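Local coordinates for protein T cell receptor mu chain (Monodelphis domestica, PDB 7L15) that pairs with a gamma chain to form the marsupial gamma-mu T cell receptor and probably takes part in antigen recognition, at residues 60-68 and 73-81; 27-38 and 85-96. One frame throughout, in Å; residues are numbered along the deposited sequence.

Contact 1. Residues 60-68 and 73-81. With NAG (2-acetamido-2-deoxy-beta-D-glucopyranose), chain D.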
loop_
_atom_site.group_PDB
_atom_site.type_symbol
_atom_site.label_atom_id
_atom_site.label_comp_id
_atom_site.label_asym_id
_atom_site.label_seq_id
_atom_site.Cartn_x
_atom_site.Cartn_y
_atom_site.Cartn_z
ATOM N N LEU A 60 -10.610 -2.759 2.404
ATOM C CA LEU A 60 -11.707 -1.811 2.468
ATOM C C LEU A 60 -12.981 -2.451 1.935
ATOM O O LEU A 60 -12.997 -3.002 0.833
ATOM C CB LEU A 60 -11.359 -0.544 1.674
ATOM C CG LEU A 60 -12.230 0.707 1.847
ATOM C CD1 LEU A 60 -12.330 1.134 3.309
ATOM C CD2 LEU A 60 -11.649 1.819 0.975
ATOM N N TRP A 61 -14.047 -2.377 2.716
ATOM C CA TRP A 61 -15.350 -2.775 2.212
ATOM C C TRP A 61 -15.803 -1.824 1.103
ATOM O O TRP A 61 -15.679 -0.606 1.223
ATOM C CB TRP A 61 -16.357 -2.784 3.355
ATOM C CG TRP A 61 -17.748 -3.109 2.940
ATOM C CD1 TRP A 61 -18.274 -4.344 2.740
ATOM C CD2 TRP A 61 -18.803 -2.173 2.688
ATOM N NE1 TRP A 61 -19.601 -4.243 2.381
ATOM C CE2 TRP A 61 -19.949 -2.918 2.339
ATOM C CE3 TRP A 61 -18.888 -0.778 2.722
ATOM C CZ2 TRP A 61 -21.171 -2.315 2.023
ATOM C CZ3 TRP A 61 -20.109 -0.172 2.406
ATOM C CH2 TRP A 61 -21.233 -0.946 2.063
ATOM N N LEU A 62 -16.335 -2.389 0.019
ATOM C CA LEU A 62 -16.831 -1.610 -1.109
ATOM C C LEU A 62 -18.342 -1.642 -1.242
ATOM O O LEU A 62 -18.958 -0.596 -1.465
ATOM C CB LEU A 62 -16.224 -2.115 -2.420
ATOM C CG LEU A 62 -14.714 -2.078 -2.568
ATOM C CD1 LEU A 62 -14.383 -2.581 -3.943
ATOM C CD2 LEU A 62 -14.207 -0.680 -2.350
ATOM N N THR A 63 -18.943 -2.830 -1.158
ATOM C CA THR A 63 -20.366 -3.033 -1.403
ATOM C C THR A 63 -20.709 -4.466 -1.019
ATOM O O THR A 63 -19.826 -5.316 -0.904
ATOM C CB THR A 63 -20.733 -2.766 -2.872
ATOM O OG1 THR A 63 -22.106 -3.108 -3.107
ATOM C CG2 THR A 63 -19.855 -3.567 -3.794
ATOM N N GLY A 64 -22.001 -4.719 -0.797
ATOM C CA GLY A 64 -22.441 -6.065 -0.473
ATOM C C GLY A 64 -23.925 -6.198 -0.705
ATOM O O GLY A 64 -24.617 -5.212 -0.962
ATOM N N LEU A 65 -24.418 -7.434 -0.615
ATOM C CA LEU A 65 -25.834 -7.640 -0.886
ATOM C C LEU A 65 -26.289 -8.991 -0.366
ATOM O O LEU A 65 -25.489 -9.914 -0.172
ATOM C CB LEU A 65 -26.151 -7.530 -2.385
ATOM C CG LEU A 65 -25.786 -8.678 -3.329
ATOM C CD1 LEU A 65 -26.461 -8.508 -4.683
ATOM C CD2 LEU A 65 -24.289 -8.799 -3.513
ATOM N N ASN A 66 -27.591 -9.065 -0.106
ATOM C CA ASN A 66 -28.304 -10.322 0.077
ATOM C C ASN A 66 -29.569 -10.225 -0.775
ATOM O O ASN A 66 -29.698 -9.367 -1.658
ATOM C CB ASN A 66 -28.580 -10.615 1.559
ATOM C CG ASN A 66 -29.368 -9.512 2.253
ATOM O OD1 ASN A 66 -30.319 -8.954 1.703
ATOM N ND2 ASN A 66 -28.962 -9.198 3.485
ATOM N N SER A 67 -30.535 -11.107 -0.511
ATOM C CA SER A 67 -31.716 -11.175 -1.362
ATOM C C SER A 67 -32.674 -10.015 -1.131
ATOM O O SER A 67 -33.528 -9.773 -1.987
ATOM C CB SER A 67 -32.468 -12.509 -1.164
ATOM O OG SER A 67 -33.023 -12.604 0.136
ATOM N N SER A 68 -32.547 -9.279 -0.021
ATOM C CA SER A 68 -33.470 -8.186 0.260
ATOM C C SER A 68 -32.845 -6.795 0.200
ATOM O O SER A 68 -33.575 -5.822 -0.011
ATOM C CB SER A 68 -34.128 -8.373 1.639
ATOM O OG SER A 68 -33.174 -8.359 2.686
ATOM N N THR A 73 -20.294 1.868 -0.712
ATOM C CA THR A 73 -19.504 2.921 -0.109
ATOM C C THR A 73 -19.595 4.223 -0.911
ATOM O O THR A 73 -19.462 5.302 -0.334
ATOM C CB THR A 73 -18.064 2.390 0.027
ATOM O OG1 THR A 73 -17.363 3.090 1.061
ATOM C CG2 THR A 73 -17.325 2.508 -1.274
ATOM N N GLU A 74 -19.856 4.146 -2.222
ATOM C CA GLU A 74 -19.936 5.316 -3.094
ATOM C C GLU A 74 -21.006 5.093 -4.158
ATOM O O GLU A 74 -21.307 3.958 -4.529
ATOM C CB GLU A 74 -18.611 5.598 -3.821
ATOM C CG GLU A 74 -17.362 5.770 -2.985
ATOM C CD GLU A 74 -16.130 5.978 -3.874
ATOM O OE1 GLU A 74 -16.266 6.643 -4.922
ATOM O OE2 GLU A 74 -15.038 5.466 -3.548
ATOM N N GLY A 75 -21.522 6.194 -4.709
ATOM C CA GLY A 75 -22.524 6.085 -5.763
ATOM C C GLY A 75 -22.054 5.325 -6.994
ATOM O O GLY A 75 -22.825 4.581 -7.607
ATOM N N ARG A 76 -20.794 5.511 -7.387
ATOM C CA ARG A 76 -20.277 4.875 -8.597
ATOM C C ARG A 76 -20.051 3.356 -8.441
ATOM O O ARG A 76 -19.745 2.691 -9.442
ATOM C CB ARG A 76 -18.984 5.572 -9.038
ATOM C CG ARG A 76 -17.817 5.416 -8.066
ATOM C CD ARG A 76 -16.623 6.353 -8.360
ATOM N NE ARG A 76 -15.558 6.018 -7.414
ATOM C CZ ARG A 76 -14.484 5.281 -7.690
ATOM N NH1 ARG A 76 -14.267 4.821 -8.919
ATOM N NH2 ARG A 76 -13.614 5.014 -6.723
ATOM N N ILE A 77 -20.244 2.793 -7.244
ATOM C CA ILE A 77 -19.996 1.381 -6.937
ATOM C C ILE A 77 -21.326 0.668 -6.706
ATOM O O ILE A 77 -22.155 1.138 -5.916
ATOM C CB ILE A 77 -19.115 1.246 -5.686
ATOM C CG1 ILE A 77 -17.766 1.948 -5.900
ATOM C CG2 ILE A 77 -18.978 -0.247 -5.257
ATOM C CD1 ILE A 77 -16.777 1.758 -4.773
ATOM N N THR A 78 -21.535 -0.468 -7.376
ATOM C CA THR A 78 -22.750 -1.256 -7.156
ATOM C C THR A 78 -22.437 -2.743 -7.307
ATOM O O THR A 78 -21.417 -3.137 -7.873
ATOM C CB THR A 78 -23.899 -0.878 -8.117
ATOM O OG1 THR A 78 -23.444 -0.972 -9.465
ATOM C CG2 THR A 78 -24.420 0.554 -7.877
ATOM N N SER A 79 -23.338 -3.570 -6.793
ATOM C CA SER A 79 -23.228 -5.007 -6.954
ATOM C C SER A 79 -24.602 -5.570 -7.298
ATOM O O SER A 79 -25.624 -4.919 -7.103
ATOM C CB SER A 79 -22.659 -5.666 -5.697
ATOM O OG SER A 79 -23.406 -5.273 -4.567
ATOM N N SER A 80 -24.620 -6.782 -7.836
ATOM C CA SER A 80 -25.879 -7.390 -8.244
ATOM C C SER A 80 -25.690 -8.898 -8.285
ATOM O O SER A 80 -24.568 -9.407 -8.176
ATOM C CB SER A 80 -26.340 -6.853 -9.602
ATOM O OG SER A 80 -25.345 -7.082 -10.583
ATOM N N ARG A 81 -26.808 -9.601 -8.484
ATOM C CA ARG A 81 -26.907 -11.046 -8.327
ATOM C C ARG A 81 -27.558 -11.701 -9.539
ATOM O O ARG A 81 -28.500 -11.156 -10.120
ATOM C CB ARG A 81 -27.731 -11.389 -7.097
ATOM C CG ARG A 81 -26.946 -12.058 -6.017
ATOM C CD ARG A 81 -27.685 -12.026 -4.697
ATOM N NE ARG A 81 -28.917 -12.801 -4.724
ATOM C CZ ARG A 81 -29.364 -13.522 -3.697
ATOM N NH1 ARG A 81 -28.660 -13.575 -2.576
ATOM N NH2 ARG A 81 -30.509 -14.192 -3.790
HETATM C C1 NAG D . -29.592 -8.198 4.317
HETATM C C2 NAG D . -30.371 -8.898 5.456
HETATM C C3 NAG D . -30.985 -7.868 6.407
HETATM C C4 NAG D . -29.916 -6.899 6.890
HETATM C C5 NAG D . -29.279 -6.240 5.672
HETATM C C6 NAG D . -28.229 -5.205 6.010
HETATM C C7 NAG D . -31.278 -11.104 4.864
HETATM C C8 NAG D . -32.419 -11.845 4.237
HETATM N N2 NAG D . -31.398 -9.772 4.909
HETATM O O3 NAG D . -31.581 -8.519 7.522
HETATM O O4 NAG D . -30.474 -5.925 7.765
HETATM O O5 NAG D . -28.647 -7.253 4.877
HETATM O O6 NAG D . -27.132 -5.767 6.714
HETATM O O7 NAG D . -30.295 -11.682 5.316
#
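The S79 hydroxyl donates to T63, OG to OG1 at 2.9 Å. With OG1 anti to the backbone N (chi1 174°), T63 aims its hydroxyl at S79 and leaves CG2 for I77. The same OG1 is hydrogen-bonded to D71 O, so one oxygen links strand 60-65 to strands 70-72 and 77-82. At L62 the link is a backbone bond, T73 N to L62 O (2.9 Å). N66 carries the glycan, ND2 bonded to NAG C1; its OD1 takes both S68 N (2.8 Å) and S68 OG (3.1 Å), the first closing an Asx turn. These bonds, with Q47 at ND2 and S69 N at OD1, should hold the amide's rotation where the sugar is attached. The R81 guanidinium lies with one face against the S67 backbone, S67 CA standing 3.8 Å above its plane; K44 O takes NH1 and D83 takes NE. The aliphatic part of R81 packs on L65, CD to CD1 3.7 Å, while L65 CD2 turns to S79. T63 CG2 meets I77 CG2 (3.7 Å). Here C' (60-65) and D (77-82), on different sheets of the immunoglobulin V-domain sandwich, face each other near its edge, with C'' (70-72) between them in sequence.

Contact 2. Residues 27-38 and 85-96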
loop_
_atom_site.group_PDB
_atom_site.type_symbol
_atom_site.label_atom_id
_atom_site.label_comp_id
_atom_site.label_asym_id
_atom_site.label_seq_id
_atom_site.Cartn_x
_atom_site.Cartn_y
_atom_site.Cartn_z
ATOM N N GLN A 27 -8.148 1.383 -18.156
ATOM C CA GLN A 27 -7.866 2.801 -18.304
ATOM C C GLN A 27 -8.772 3.583 -17.371
ATOM O O GLN A 27 -9.952 3.244 -17.210
ATOM C CB GLN A 27 -8.092 3.263 -19.747
ATOM C CG GLN A 27 -7.203 2.570 -20.769
ATOM C CD GLN A 27 -7.562 2.948 -22.195
ATOM O OE1 GLN A 27 -8.384 3.844 -22.437
ATOM N NE2 GLN A 27 -6.955 2.263 -23.149
ATOM N N ALA A 28 -8.215 4.635 -16.773
ATOM C CA ALA A 28 -9.000 5.546 -15.959
ATOM C C ALA A 28 -10.207 6.061 -16.736
ATOM O O ALA A 28 -10.143 6.275 -17.952
ATOM C CB ALA A 28 -8.126 6.718 -15.490
ATOM N N GLY A 29 -11.316 6.254 -16.022
ATOM C CA GLY A 29 -12.578 6.613 -16.636
ATOM C C GLY A 29 -13.425 5.439 -17.071
ATOM O O GLY A 29 -14.641 5.597 -17.252
ATOM N N LYS A 30 -12.830 4.261 -17.230
ATOM C CA LYS A 30 -13.618 3.117 -17.661
ATOM C C LYS A 30 -14.398 2.521 -16.491
ATOM O O LYS A 30 -14.222 2.884 -15.324
ATOM C CB LYS A 30 -12.728 2.044 -18.290
ATOM C CG LYS A 30 -12.083 2.457 -19.614
ATOM C CD LYS A 30 -13.056 2.379 -20.758
ATOM C CE LYS A 30 -12.326 2.216 -22.080
ATOM N NZ LYS A 30 -12.888 3.153 -23.080
ATOM N N THR A 31 -15.272 1.585 -16.819
ATOM C CA THR A 31 -16.090 0.912 -15.829
ATOM C C THR A 31 -15.489 -0.452 -15.519
ATOM O O THR A 31 -15.151 -1.214 -16.428
ATOM C CB THR A 31 -17.526 0.779 -16.327
ATOM O OG1 THR A 31 -18.115 2.086 -16.386
ATOM C CG2 THR A 31 -18.356 -0.124 -15.385
ATOM N N LEU A 32 -15.341 -0.743 -14.236
ATOM C CA LEU A 32 -14.904 -2.056 -13.794
ATOM C C LEU A 32 -16.122 -2.966 -13.662
ATOM O O LEU A 32 -17.114 -2.584 -13.041
ATOM C CB LEU A 32 -14.171 -1.936 -12.460
ATOM C CG LEU A 32 -13.615 -3.236 -11.882
ATOM C CD1 LEU A 32 -12.567 -3.799 -12.830
ATOM C CD2 LEU A 32 -13.036 -2.984 -10.507
ATOM N N SER A 33 -16.050 -4.164 -14.244
ATOM C CA SER A 33 -17.086 -5.182 -14.076
ATOM C C SER A 33 -16.440 -6.490 -13.643
ATOM O O SER A 33 -15.735 -7.118 -14.431
ATOM C CB SER A 33 -17.870 -5.396 -15.372
ATOM O OG SER A 33 -18.155 -4.162 -15.997
ATOM N N LEU A 34 -16.698 -6.926 -12.410
ATOM C CA LEU A 34 -16.143 -8.179 -11.925
ATOM C C LEU A 34 -17.259 -9.183 -11.682
ATOM O O LEU A 34 -18.402 -8.816 -11.397
ATOM C CB LEU A 34 -15.338 -7.983 -10.633
ATOM C CG LEU A 34 -14.177 -6.981 -10.722
ATOM C CD1 LEU A 34 -13.313 -6.980 -9.466
ATOM C CD2 LEU A 34 -13.317 -7.266 -11.936
ATOM N N LYS A 35 -16.911 -10.458 -11.788
ATOM C CA LYS A 35 -17.837 -11.539 -11.500
ATOM C C LYS A 35 -17.245 -12.403 -10.393
ATOM O O LYS A 35 -16.033 -12.620 -10.346
ATOM C CB LYS A 35 -18.124 -12.384 -12.759
ATOM C CG LYS A 35 -18.937 -13.636 -12.467
ATOM C CD LYS A 35 -19.498 -14.281 -13.729
ATOM C CE LYS A 35 -18.396 -14.713 -14.670
ATOM N NZ LYS A 35 -18.837 -15.846 -15.518
ATOM N N CYS A 36 -18.094 -12.875 -9.492
ATOM C CA CYS A 36 -17.706 -13.855 -8.487
ATOM C C CYS A 36 -18.628 -15.062 -8.621
ATOM O O CYS A 36 -19.812 -14.979 -8.300
ATOM C CB CYS A 36 -17.775 -13.266 -7.087
ATOM S SG CYS A 36 -17.477 -14.493 -5.728
ATOM N N GLN A 37 -18.075 -16.177 -9.095
ATOM C CA GLN A 37 -18.792 -17.442 -9.199
ATOM C C GLN A 37 -18.738 -18.163 -7.857
ATOM O O GLN A 37 -17.645 -18.437 -7.345
ATOM C CB GLN A 37 -18.158 -18.300 -10.290
ATOM C CG GLN A 37 -18.802 -19.662 -10.431
ATOM C CD GLN A 37 -20.158 -19.573 -11.072
ATOM O OE1 GLN A 37 -20.262 -19.308 -12.269
ATOM N NE2 GLN A 37 -21.210 -19.765 -10.280
ATOM N N THR A 38 -19.901 -18.469 -7.283
ATOM C CA THR A 38 -19.944 -19.135 -5.991
ATOM C C THR A 38 -20.398 -20.580 -6.137
ATOM O O THR A 38 -21.013 -20.973 -7.133
ATOM C CB THR A 38 -20.875 -18.412 -5.012
ATOM O OG1 THR A 38 -22.230 -18.723 -5.323
ATOM C CG2 THR A 38 -20.682 -16.938 -5.103
ATOM N N LYS A 85 -27.445 -18.759 -11.689
ATOM C CA LYS A 85 -26.049 -19.103 -11.899
ATOM C C LYS A 85 -25.206 -18.996 -10.630
ATOM O O LYS A 85 -24.008 -19.287 -10.677
ATOM C CB LYS A 85 -25.458 -18.218 -13.015
ATOM C CG LYS A 85 -25.385 -18.894 -14.397
ATOM C CD LYS A 85 -25.349 -17.880 -15.548
ATOM C CE LYS A 85 -24.815 -18.494 -16.852
ATOM N NZ LYS A 85 -23.817 -17.608 -17.555
ATOM N N ASN A 86 -25.793 -18.593 -9.497
ATOM C CA ASN A 86 -25.058 -18.473 -8.235
ATOM C C ASN A 86 -23.857 -17.521 -8.356
ATOM O O ASN A 86 -22.779 -17.771 -7.813
ATOM C CB ASN A 86 -24.606 -19.848 -7.731
ATOM C CG ASN A 86 -25.757 -20.698 -7.189
ATOM O OD1 ASN A 86 -26.930 -20.394 -7.382
ATOM N ND2 ASN A 86 -25.408 -21.773 -6.493
ATOM N N GLN A 87 -24.044 -16.404 -9.043
ATOM C CA GLN A 87 -22.986 -15.415 -9.213
ATOM C C GLN A 87 -23.404 -14.083 -8.606
ATOM O O GLN A 87 -24.597 -13.774 -8.528
ATOM C CB GLN A 87 -22.655 -15.214 -10.697
ATOM C CG GLN A 87 -22.294 -16.497 -11.435
ATOM C CD GLN A 87 -22.446 -16.335 -12.934
ATOM O OE1 GLN A 87 -23.273 -15.552 -13.398
ATOM N NE2 GLN A 87 -21.646 -17.067 -13.697
ATOM N N ILE A 88 -22.415 -13.297 -8.157
ATOM C CA ILE A 88 -22.628 -11.881 -7.875
ATOM C C ILE A 88 -21.597 -11.079 -8.651
ATOM O O ILE A 88 -20.512 -11.565 -8.973
ATOM C CB ILE A 88 -22.551 -11.495 -6.383
ATOM C CG1 ILE A 88 -21.096 -11.412 -5.901
ATOM C CG2 ILE A 88 -23.362 -12.446 -5.546
ATOM C CD1 ILE A 88 -20.924 -10.522 -4.687
ATOM N N PHE A 89 -21.954 -9.831 -8.939
ATOM C CA PHE A 89 -21.155 -8.954 -9.779
ATOM C C PHE A 89 -20.812 -7.675 -9.039
ATOM O O PHE A 89 -21.489 -7.282 -8.086
ATOM C CB PHE A 89 -21.879 -8.624 -11.070
ATOM C CG PHE A 89 -22.353 -9.834 -11.795
ATOM C CD1 PHE A 89 -23.580 -10.413 -11.475
ATOM C CD2 PHE A 89 -21.562 -10.425 -12.773
ATOM C CE1 PHE A 89 -24.015 -11.550 -12.126
ATOM C CE2 PHE A 89 -21.988 -11.570 -13.431
ATOM C CZ PHE A 89 -23.219 -12.132 -13.112
ATOM N N LEU A 90 -19.724 -7.054 -9.477
ATOM C CA LEU A 90 -19.303 -5.754 -8.990
ATOM C C LEU A 90 -19.222 -4.805 -10.172
ATOM O O LEU A 90 -18.758 -5.179 -11.254
ATOM C CB LEU A 90 -17.953 -5.843 -8.280
ATOM C CG LEU A 90 -17.247 -4.533 -7.938
ATOM C CD1 LEU A 90 -17.972 -3.845 -6.828
ATOM C CD2 LEU A 90 -15.795 -4.773 -7.521
ATOM N N GLN A 91 -19.684 -3.582 -9.981
ATOM C CA GLN A 91 -19.503 -2.569 -11.005
ATOM C C GLN A 91 -18.988 -1.294 -10.371
ATOM O O GLN A 91 -19.570 -0.803 -9.403
ATOM C CB GLN A 91 -20.791 -2.281 -11.764
ATOM C CG GLN A 91 -20.614 -1.088 -12.673
ATOM C CD GLN A 91 -21.845 -0.766 -13.493
ATOM O OE1 GLN A 91 -22.085 -1.383 -14.539
ATOM N NE2 GLN A 91 -22.629 0.215 -13.031
ATOM N N ILE A 92 -17.885 -0.772 -10.906
ATOM C CA ILE A 92 -17.315 0.476 -10.440
ATOM C C ILE A 92 -17.105 1.348 -11.661
ATOM O O ILE A 92 -16.249 1.057 -12.511
ATOM C CB ILE A 92 -16.006 0.289 -9.668
ATOM C CG1 ILE A 92 -16.249 -0.559 -8.426
ATOM C CG2 ILE A 92 -15.475 1.639 -9.213
ATOM C CD1 ILE A 92 -15.033 -0.654 -7.509
ATOM N N GLU A 93 -17.895 2.401 -11.761
ATOM C CA GLU A 93 -17.760 3.339 -12.854
ATOM C C GLU A 93 -16.667 4.329 -12.536
ATOM O O GLU A 93 -16.318 4.545 -11.371
ATOM C CB GLU A 93 -19.068 4.078 -13.091
ATOM C CG GLU A 93 -20.217 3.145 -13.301
ATOM C CD GLU A 93 -21.306 3.772 -14.118
ATOM O OE1 GLU A 93 -22.423 3.897 -13.588
ATOM O OE2 GLU A 93 -21.039 4.150 -15.284
ATOM N N ASP A 94 -16.129 4.932 -13.601
ATOM C CA ASP A 94 -15.205 6.061 -13.501
ATOM C C ASP A 94 -13.949 5.694 -12.710
ATOM O O ASP A 94 -13.557 6.388 -11.767
ATOM C CB ASP A 94 -15.895 7.294 -12.903
ATOM C CG ASP A 94 -15.110 8.574 -13.163
ATOM O OD1 ASP A 94 -14.186 8.524 -13.996
ATOM O OD2 ASP A 94 -15.400 9.622 -12.544
ATOM N N LEU A 95 -13.309 4.593 -13.115
ATOM C CA LEU A 95 -12.109 4.128 -12.431
ATOM C C LEU A 95 -11.028 5.201 -12.420
ATOM O O LEU A 95 -10.835 5.933 -13.396
ATOM C CB LEU A 95 -11.553 2.878 -13.115
ATOM C CG LEU A 95 -12.280 1.546 -12.970
ATOM C CD1 LEU A 95 -11.616 0.522 -13.890
ATOM C CD2 LEU A 95 -12.218 1.099 -11.525
ATOM N N GLY A 96 -10.297 5.265 -11.307
ATOM C CA GLY A 96 -9.104 6.078 -11.214
ATOM C C GLY A 96 -7.984 5.274 -10.582
ATOM O O GLY A 96 -8.154 4.099 -10.231
HETATM O O HOH W 1 -17.270 4.397 -16.325
HETATM O O HOH W 2 -20.990 -3.695 -15.004
#
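K85 O takes the amide NH2 of Q37, NE2 to O 2.9 Å, nearly in line with the carbonyl. One residue on, N86 O is gripped twice by T38, from its N and from OG1 (2.7 Å); T38 OG1 sits between its own backbone N and carbonyl carbon (chi1 77°), which brings it to that oxygen. Q87 sends NE2 to Q37 OE1 at 3.0 Å, arriving above the plane of the Q37 amide, the two amides turned 46° apart, and K35 CD lies against Q87 NE2. I88 exchanges backbone bonds with C36, whose sulfur is joined to C105. F89 lies beside the K35 chain, CE2 to CD 3.7 Å, on the face shared with Q87 and Q91. L90 pairs with L34 on the inner face, CD2 to CD1 3.8 Å, and both touch Y103. Q91 OE1 receives a bond from a water that also meets S33 OG, while its CG rests on T31 CG2. I92 pairs with L32. Past the strand, a second water accepts from D94 N and donates to G29 O. L95 N bonds to K30 O and L95 O takes G29 N (2.7 Å), with L95 CD2 against L32 CB. This is the antiparallel B-E strand pair of an immunoglobulin V domain.

In the fold
Contact 1 is nested inside the loop closed by contact 2, their centres 11 Å apart. Strand 77-82 joins them: it runs on into strand 87-92 and pairs with it antiparallel, with probable backbone hydrogen bonds F89 N to S80 O and Q91 N to T78 O, both 2.8 Å. Strand 87-92 thus sits between 77-82 and 32-39, while 60-65 belongs to the other side of the sandwich, next to 48-53. T63 touches L90, and R81 touches I88. R76 NH1 hydrogen-bonds E93 O and NH2 salt-bridges D99, pinning contact 1's turn beside strand 87-92. The glycan lies about 12 Å from the I88 side chain. W61 packs on V104 of the gamma chain, which leaves contact 2 untouched.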